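Local coordinates for cobalamin biosynthesis protein (Agrobacterium tumefaciens, PDB 3BY5) that probably takes part in the biosynthesis of cobalamin (vitamin B12), at residues Ala25-Val39 / Ala115-Met129. Sequence-based numbering, arbitrary orientation.
Sequences AIIAAVRAAERAFGV and APRLVVGDVTVAIAM. With SO4 (sulfate ion), chain B.
F37, in the last turn of helix 25-37, lays its ring on the methyl of A115: CB of A115 stands 3.5 Å from the F37 ring centroid and 7° off the normal, a CH-pi contact squarely over the face. With CG anti to its own carbonyl carbon (chi1 -62°), the phenyl reaches down to the sheet, where CD of P116 comes to 3.7 Å from F37 CE1. L118 runs past the ring in the opposite direction, its CB at the ring edge and its CD1 near CZ. A flat aromatic suits this end, since its broad ring can meet A115, P116, L118 and I127 at once.

The rest is aliphatic packing, and no hydrogen bond joins the two segments. The alanines keep the helix near the strands: its axis passes 8.6 Å from that of strand 123-129, at 36°. CB of A29 fits among V120, V123 and V125, meeting CG1 of V123 at 3.8 Å. One turn on, A33 CB touches L118 CD2 at 3.6 Å and also meets V125 CG1 and I127 CD1. Beta-branched V120, V123, V125 and I127 present broad, stiff surfaces to these methyls, while L118 brings a longer, more flexible branch. At the ends long chains bridge the gap: I26 CD1 reaches V123 CG2, crossing it at about a right angle, and CE of selenomethionine M129 extends to CG1 of the short V39 at 3.9 Å. G38, with positive phi, turns the chain out of the helix to V39.

T124 points away from the helix and gives its OG1 proton to O3 of a sulfate (3.1 Å), which S97 and S99 also bind; the ion probably comes from the crystallisation liquor. Helix 98-107 packs against this other side of strand 123-129, so helices flank the mixed sheet on both faces in a three-layer alpha/beta/alpha sandwich, with helix 25-37 lying over the hairpin of 112-120 and 123-129.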
ATOM      1  N   ALA A  25      14.420  10.821   9.158  1.00 45.60           N
ATOM      2  CA  ALA A  25      15.479  10.426   8.232  1.00 41.66           C
ATOM      3  C   ALA A  25      14.889  10.012   6.893  1.00 42.43           C
ATOM      4  O   ALA A  25      15.414  10.374   5.839  1.00 45.33           O
ATOM      5  CB  ALA A  25      16.310   9.302   8.811  1.00 39.21           C
ATOM      6  N   ILE A  26      13.795   9.254   6.950  1.00 40.15           N
ATOM      7  CA  ILE A  26      13.044   8.851   5.766  1.00 35.82           C
ATOM      8  C   ILE A  26      12.480  10.077   5.050  1.00 37.44           C
ATOM      9  O   ILE A  26      12.591  10.182   3.830  1.00 39.73           O
ATOM     10  CB  ILE A  26      11.862   7.907   6.117  1.00 34.57           C
ATOM     11  CG1 ILE A  26      12.209   6.903   7.239  1.00 37.13           C
ATOM     12  CG2 ILE A  26      11.293   7.245   4.868  1.00 35.80           C
ATOM     13  CD1 ILE A  26      13.121   5.764   6.864  1.00 35.46           C
ATOM     14  N   ILE A  27      11.890  10.996   5.820  1.00 37.53           N
ATOM     15  CA  ILE A  27      11.281  12.227   5.288  1.00 35.52           C
ATOM     16  C   ILE A  27      12.313  13.082   4.558  1.00 35.66           C
ATOM     17  O   ILE A  27      12.077  13.511   3.428  1.00 42.37           O
ATOM     18  CB  ILE A  27      10.570  13.050   6.399  1.00 36.40           C
ATOM     19  CG1 ILE A  27       9.303  12.336   6.873  1.00 34.45           C
ATOM     20  CG2 ILE A  27      10.203  14.453   5.904  1.00 40.62           C
ATOM     21  CD1 ILE A  27       8.715  12.896   8.152  1.00 35.29           C
ATOM     22  N   ALA A  28      13.458  13.294   5.205  1.00 33.70           N
ATOM     23  CA  ALA A  28      14.593  14.007   4.626  1.00 31.57           C
ATOM     24  C   ALA A  28      15.054  13.385   3.314  1.00 34.58           C
ATOM     25  O   ALA A  28      15.312  14.099   2.348  1.00 38.27           O
ATOM     26  CB  ALA A  28      15.742  14.039   5.613  1.00 31.13           C
ATOM     27  N   ALA A  29      15.138  12.056   3.295  1.00 33.40           N
ATOM     28  CA  ALA A  29      15.554  11.291   2.122  1.00 33.52           C
ATOM     29  C   ALA A  29      14.603  11.422   0.927  1.00 35.41           C
ATOM     30  O   ALA A  29      15.049  11.448  -0.221  1.00 37.82           O
ATOM     31  CB  ALA A  29      15.723   9.830   2.494  1.00 31.07           C
ATOM     32  N   VAL A  30      13.303  11.488   1.203  1.00 36.01           N
ATOM     33  CA  VAL A  30      12.296  11.612   0.152  1.00 33.26           C
ATOM     34  C   VAL A  30      12.322  13.026  -0.432  1.00 34.51           C
ATOM     35  O   VAL A  30      12.346  13.193  -1.645  1.00 39.08           O
ATOM     36  CB  VAL A  30      10.876  11.209   0.653  1.00 34.27           C
ATOM     37  CG1 VAL A  30       9.816  11.450  -0.420  1.00 35.50           C
ATOM     38  CG2 VAL A  30      10.849   9.748   1.067  1.00 23.45           C
ATOM     39  N   ARG A  31      12.362  14.037   0.432  1.00 36.34           N
ATOM     40  CA  ARG A  31      12.408  15.429  -0.020  1.00 38.57           C
ATOM     41  C   ARG A  31      13.707  15.800  -0.740  1.00 37.41           C
ATOM     42  O   ARG A  31      13.697  16.650  -1.632  1.00 41.67           O
ATOM     43  CB  ARG A  31      12.143  16.400   1.133  1.00 41.29           C
ATOM     44  CG  ARG A  31      10.700  16.433   1.614  1.00 48.10           C
ATOM     45  CD  ARG A  31      10.401  17.747   2.316  1.00 61.09           C
ATOM     46  NE  ARG A  31       9.402  17.600   3.376  1.00 71.92           N
ATOM     47  CZ  ARG A  31       8.085  17.715   3.206  1.00 75.81           C
ATOM     48  NH1 ARG A  31       7.574  17.980   2.007  1.00 75.52           N
ATOM     49  NH2 ARG A  31       7.274  17.562   4.246  1.00 73.21           N
ATOM     50  N   ALA A  32      14.810  15.161  -0.355  1.00 36.55           N
ATOM     51  CA  ALA A  32      16.089  15.334  -1.046  1.00 33.73           C
ATOM     52  C   ALA A  32      16.053  14.707  -2.436  1.00 33.18           C
ATOM     53  O   ALA A  32      16.606  15.268  -3.374  1.00 34.43           O
ATOM     54  CB  ALA A  32      17.238  14.764  -0.230  1.00 32.91           C
ATOM     55  N   ALA A  33      15.395  13.553  -2.552  1.00 33.00           N
ATOM     56  CA  ALA A  33      15.171  12.880  -3.833  1.00 31.62           C
ATOM     57  C   ALA A  33      14.334  13.734  -4.776  1.00 35.17           C
ATOM     58  O   ALA A  33      14.639  13.843  -5.965  1.00 36.94           O
ATOM     59  CB  ALA A  33      14.499  11.542  -3.607  1.00 31.23           C
ATOM     60  N   GLU A  34      13.285  14.341  -4.227  1.00 36.47           N
ATOM     61  CA  GLU A  34      12.411  15.232  -4.972  1.00 38.20           C
ATOM     62  C   GLU A  34      13.174  16.413  -5.558  1.00 38.82           C
ATOM     63  O   GLU A  34      13.033  16.722  -6.741  1.00 42.13           O
ATOM     64  CB  GLU A  34      11.271  15.712  -4.076  1.00 38.40           C
ATOM     65  CG  GLU A  34      10.238  14.640  -3.822  1.00 41.23           C
ATOM     66  CD  GLU A  34       9.099  15.105  -2.954  1.00 48.97           C
ATOM     67  OE1 GLU A  34       7.935  14.910  -3.359  1.00 56.51           O
ATOM     68  OE2 GLU A  34       9.359  15.658  -1.865  1.00 54.62           O
ATOM     69  N   ARG A  35      14.003  17.043  -4.728  1.00 38.87           N
ATOM     70  CA  ARG A  35      14.828  18.173  -5.150  1.00 37.35           C
ATOM     71  C   ARG A  35      15.926  17.785  -6.135  1.00 36.81           C
ATOM     72  O   ARG A  35      16.129  18.476  -7.131  1.00 41.78           O
ATOM     73  CB  ARG A  35      15.434  18.883  -3.938  1.00 36.36           C
ATOM     74  CG  ARG A  35      14.423  19.654  -3.115  1.00 41.87           C
ATOM     75  CD  ARG A  35      15.089  20.555  -2.088  1.00 46.92           C
ATOM     76  NE  ARG A  35      15.790  19.800  -1.057  1.00 49.64           N
ATOM     77  CZ  ARG A  35      15.233  19.331   0.056  1.00 53.46           C
ATOM     78  NH1 ARG A  35      13.943  19.535   0.307  1.00 54.35           N
ATOM     79  NH2 ARG A  35      15.974  18.652   0.922  1.00 51.78           N
ATOM     80  N   ALA A  36      16.614  16.676  -5.863  1.00 36.83           N
ATOM     81  CA  ALA A  36      17.720  16.205  -6.704  1.00 34.38           C
ATOM     82  C   ALA A  36      17.298  15.764  -8.094  1.00 35.26           C
ATOM     83  O   ALA A  36      18.093  15.841  -9.026  1.00 42.60           O
ATOM     84  CB  ALA A  36      18.475  15.079  -6.021  1.00 33.74           C
ATOM     85  N   PHE A  37      16.059  15.302  -8.237  1.00 34.95           N
ATOM     86  CA  PHE A  37      15.617  14.724  -9.501  1.00 34.05           C
ATOM     87  C   PHE A  37      14.514  15.510 -10.204  1.00 38.00           C
ATOM     88  O   PHE A  37      14.183  15.228 -11.358  1.00 38.79           O
ATOM     89  CB  PHE A  37      15.216  13.264  -9.303  1.00 33.63           C
ATOM     90  CG  PHE A  37      16.348  12.388  -8.836  1.00 40.52           C
ATOM     91  CD1 PHE A  37      17.568  12.379  -9.517  1.00 42.19           C
ATOM     92  CD2 PHE A  37      16.197  11.567  -7.720  1.00 36.99           C
ATOM     93  CE1 PHE A  37      18.621  11.572  -9.092  1.00 43.69           C
ATOM     94  CE2 PHE A  37      17.241  10.751  -7.288  1.00 42.58           C
ATOM     95  CZ  PHE A  37      18.459  10.754  -7.976  1.00 42.47           C
ATOM     96  N   GLY A  38      13.961  16.504  -9.519  1.00 36.03           N
ATOM     97  CA  GLY A  38      12.938  17.348 -10.112  1.00 38.96           C
ATOM     98  C   GLY A  38      11.620  16.621 -10.221  1.00 43.44           C
ATOM     99  O   GLY A  38      10.908  16.757 -11.213  1.00 48.06           O
ATOM    100  N   VAL A  39      11.307  15.831  -9.199  1.00 45.84           N
ATOM    101  CA  VAL A  39      10.060  15.070  -9.150  1.00 45.36           C
ATOM    102  C   VAL A  39       9.241  15.464  -7.927  1.00 47.31           C
ATOM    103  O   VAL A  39       9.722  16.183  -7.046  1.00 47.43           O
ATOM    104  CB  VAL A  39      10.304  13.530  -9.152  1.00 43.44           C
ATOM    105  CG1 VAL A  39      10.957  13.084 -10.456  1.00 41.13           C
ATOM    106  CG2 VAL A  39      11.135  13.094  -7.945  1.00 38.55           C
ATOM    107  N   ALA A 115      15.188   7.775 -12.282  1.00 49.05           N
ATOM    108  CA  ALA A 115      16.326   8.362 -11.597  1.00 46.09           C
ATOM    109  C   ALA A 115      17.253   7.234 -11.154  1.00 47.78           C
ATOM    110  O   ALA A 115      16.795   6.103 -10.985  1.00 48.27           O
ATOM    111  CB  ALA A 115      15.843   9.164 -10.408  1.00 45.11           C
ATOM    112  N   PRO A 116      18.563   7.525 -10.993  1.00 47.28           N
ATOM    113  CA  PRO A 116      19.466   6.515 -10.450  1.00 45.33           C
ATOM    114  C   PRO A 116      19.220   6.264  -8.969  1.00 44.36           C
ATOM    115  O   PRO A 116      18.640   7.110  -8.285  1.00 42.35           O
ATOM    116  CB  PRO A 116      20.849   7.140 -10.655  1.00 45.69           C
ATOM    117  CG  PRO A 116      20.601   8.594 -10.640  1.00 46.04           C
ATOM    118  CD  PRO A 116      19.286   8.766 -11.332  1.00 47.65           C
ATOM    119  N   ARG A 117      19.662   5.098  -8.500  1.00 45.81           N
ATOM    120  CA  ARG A 117      19.526   4.688  -7.105  1.00 47.95           C
ATOM    121  C   ARG A 117      20.137   5.731  -6.180  1.00 44.71           C
ATOM    122  O   ARG A 117      21.288   6.136  -6.347  1.00 42.21           O
ATOM    123  CB  ARG A 117      20.181   3.320  -6.894  1.00 52.22           C
ATOM    124  CG  ARG A 117      19.816   2.605  -5.591  1.00 60.62           C
ATOM    125  CD  ARG A 117      20.919   2.714  -4.531  1.00 67.10           C
ATOM    126  NE  ARG A 117      22.263   2.551  -5.085  1.00 68.67           N
ATOM    127  CZ  ARG A 117      23.335   2.191  -4.383  1.00 72.02           C
ATOM    128  NH1 ARG A 117      23.239   1.930  -3.087  1.00 71.90           N
ATOM    129  NH2 ARG A 117      24.511   2.076  -4.985  1.00 75.08           N
ATOM    130  N   LEU A 118      19.335   6.178  -5.223  1.00 42.78           N
ATOM    131  CA  LEU A 118      19.736   7.243  -4.327  1.00 39.39           C
ATOM    132  C   LEU A 118      19.761   6.752  -2.893  1.00 36.34           C
ATOM    133  O   LEU A 118      18.813   6.128  -2.438  1.00 40.75           O
ATOM    134  CB  LEU A 118      18.780   8.429  -4.459  1.00 38.32           C
ATOM    135  CG  LEU A 118      19.207   9.731  -3.784  1.00 39.67           C
ATOM    136  CD1 LEU A 118      20.180  10.510  -4.646  1.00 42.95           C
ATOM    137  CD2 LEU A 118      18.008  10.562  -3.487  1.00 35.82           C
ATOM    138  N   VAL A 119      20.861   7.015  -2.197  1.00 32.02           N
ATOM    139  CA  VAL A 119      20.939   6.785  -0.758  1.00 29.27           C
ATOM    140  C   VAL A 119      21.185   8.130  -0.072  1.00 31.71           C
ATOM    141  O   VAL A 119      22.090   8.863  -0.453  1.00 32.84           O
ATOM    142  CB  VAL A 119      22.049   5.777  -0.386  1.00 26.39           C
ATOM    143  CG1 VAL A 119      21.926   5.364   1.066  1.00 25.48           C
ATOM    144  CG2 VAL A 119      21.974   4.546  -1.259  1.00 21.13           C
ATOM    145  N   VAL A 120      20.341   8.467   0.902  1.00 33.14           N
ATOM    146  CA  VAL A 120      20.488   9.692   1.697  1.00 35.93           C
ATOM    147  C   VAL A 120      20.568   9.305   3.168  1.00 36.88           C
ATOM    148  O   VAL A 120      19.558   8.949   3.774  1.00 40.41           O
ATOM    149  CB  VAL A 120      19.299  10.671   1.511  1.00 36.27           C
ATOM    150  CG1 VAL A 120      19.591  11.995   2.192  1.00 39.90           C
ATOM    151  CG2 VAL A 120      18.979  10.900   0.047  1.00 34.47           C
ATOM    152  N   GLY A 121      21.761   9.390   3.747  1.00 38.33           N
ATOM    153  CA  GLY A 121      22.020   8.767   5.045  1.00 40.45           C
ATOM    154  C   GLY A 121      22.106   7.277   4.781  1.00 44.87           C
ATOM    155  O   GLY A 121      22.870   6.845   3.917  1.00 48.03           O
ATOM    156  N   ASP A 122      21.320   6.485   5.502  1.00 46.41           N
ATOM    157  CA  ASP A 122      21.152   5.071   5.144  1.00 48.33           C
ATOM    158  C   ASP A 122      19.686   4.723   4.847  1.00 43.93           C
ATOM    159  O   ASP A 122      19.159   3.695   5.283  1.00 42.65           O
ATOM    160  CB  ASP A 122      21.809   4.125   6.164  1.00 52.79           C
ATOM    161  CG  ASP A 122      21.720   4.636   7.585  1.00 59.94           C
ATOM    162  OD1 ASP A 122      22.779   4.784   8.231  1.00 58.64           O
ATOM    163  OD2 ASP A 122      20.592   4.896   8.052  1.00 72.36           O
ATOM    164  N   VAL A 123      19.048   5.616   4.094  1.00 37.87           N
ATOM    165  CA  VAL A 123      17.727   5.391   3.531  1.00 35.03           C
ATOM    166  C   VAL A 123      17.873   5.396   2.011  1.00 32.89           C
ATOM    167  O   VAL A 123      18.342   6.374   1.429  1.00 33.06           O
ATOM    168  CB  VAL A 123      16.707   6.480   3.975  1.00 33.51           C
ATOM    169  CG1 VAL A 123      15.324   6.189   3.418  1.00 34.50           C
ATOM    170  CG2 VAL A 123      16.634   6.581   5.488  1.00 32.13           C
ATOM    171  N   THR A 124      17.488   4.289   1.383  1.00 31.81           N
ATOM    172  CA  THR A 124      17.511   4.157  -0.072  1.00 29.12           C
ATOM    173  C   THR A 124      16.186   4.604  -0.670  1.00 29.26           C
ATOM    174  O   THR A 124      15.121   4.257  -0.170  1.00 31.23           O
ATOM    175  CB  THR A 124      17.806   2.712  -0.501  1.00 28.27           C
ATOM    176  OG1 THR A 124      18.932   2.224   0.237  1.00 42.31           O
ATOM    177  CG2 THR A 124      18.119   2.631  -1.989  1.00 28.83           C
ATOM    178  N   VAL A 125      16.266   5.397  -1.735  1.00 30.64           N
ATOM    179  CA  VAL A 125      15.095   5.906  -2.425  1.00 29.89           C
ATOM    180  C   VAL A 125      15.208   5.590  -3.910  1.00 32.56           C
ATOM    181  O   VAL A 125      16.174   5.995  -4.560  1.00 33.81           O
ATOM    182  CB  VAL A 125      14.949   7.433  -2.248  1.00 31.96           C
ATOM    183  CG1 VAL A 125      13.608   7.909  -2.799  1.00 32.76           C
ATOM    184  CG2 VAL A 125      15.096   7.836  -0.775  1.00 34.92           C
ATOM    185  N   ALA A 126      14.223   4.857  -4.427  1.00 31.92           N
ATOM    186  CA  ALA A 126      14.100   4.573  -5.860  1.00 29.61           C
ATOM    187  C   ALA A 126      12.855   5.247  -6.410  1.00 30.96           C
ATOM    188  O   ALA A 126      11.774   5.062  -5.872  1.00 35.70           O
ATOM    189  CB  ALA A 126      14.019   3.085  -6.099  1.00 22.89           C
ATOM    190  N   ILE A 127      12.995   6.022  -7.478  1.00 31.41           N
ATOM    191  CA  ILE A 127      11.834   6.698  -8.061  1.00 32.72           C
ATOM    192  C   ILE A 127      11.393   6.045  -9.371  1.00 30.99           C
ATOM    193  O   ILE A 127      12.190   5.882 -10.293  1.00 28.92           O
ATOM    194  CB  ILE A 127      12.051   8.239  -8.224  1.00 34.75           C
ATOM    195  CG1 ILE A 127      12.164   8.917  -6.857  1.00 34.37           C
ATOM    196  CG2 ILE A 127      10.894   8.899  -8.975  1.00 31.44           C
ATOM    197  CD1 ILE A 127      13.575   9.211  -6.432  1.00 40.57           C
ATOM    198  N   ALA A 128      10.120   5.659  -9.422  1.00 32.82           N
ATOM    199  CA  ALA A 128       9.506   5.147 -10.642  1.00 36.04           C
ATOM    200  C   ALA A 128       8.353   6.036 -11.090  1.00 40.48           C
ATOM    201  O   ALA A 128       7.668   6.629 -10.264  1.00 38.14           O
ATOM    202  CB  ALA A 128       9.026   3.726 -10.440  1.00 32.58           C
HETATM  203  N   MSE A 129       8.158   6.131 -12.404  1.00 49.22           N
HETATM  204  CA  MSE A 129       6.992   6.798 -12.985  1.00 59.19           C
HETATM  205  C   MSE A 129       6.233   5.834 -13.876  1.00 58.80           C
HETATM  206  O   MSE A 129       6.837   4.998 -14.546  1.00 58.71           O
HETATM  207  CB  MSE A 129       7.406   8.020 -13.795  1.00 59.70           C
HETATM  208  CG  MSE A 129       7.172   9.330 -13.088  1.00 67.28           C
HETATM  209 SE   MSE A 129       8.548  10.637 -13.510  1.00 76.25          SE
HETATM  210  CE  MSE A 129       7.835  12.198 -12.580  1.00 69.56           C
TER
HETATM  211  S   SO4 B 201      17.996  -1.411  -1.866  0.50 42.26           S
HETATM  212  O1  SO4 B 201      16.834  -1.794  -1.071  0.50 36.93           O
HETATM  213  O2  SO4 B 201      17.582  -0.589  -2.996  0.50 41.99           O
HETATM  214  O3  SO4 B 201      18.926  -0.649  -1.041  0.50 43.05           O
HETATM  215  O4  SO4 B 201      18.662  -2.612  -2.361  0.50 44.61           O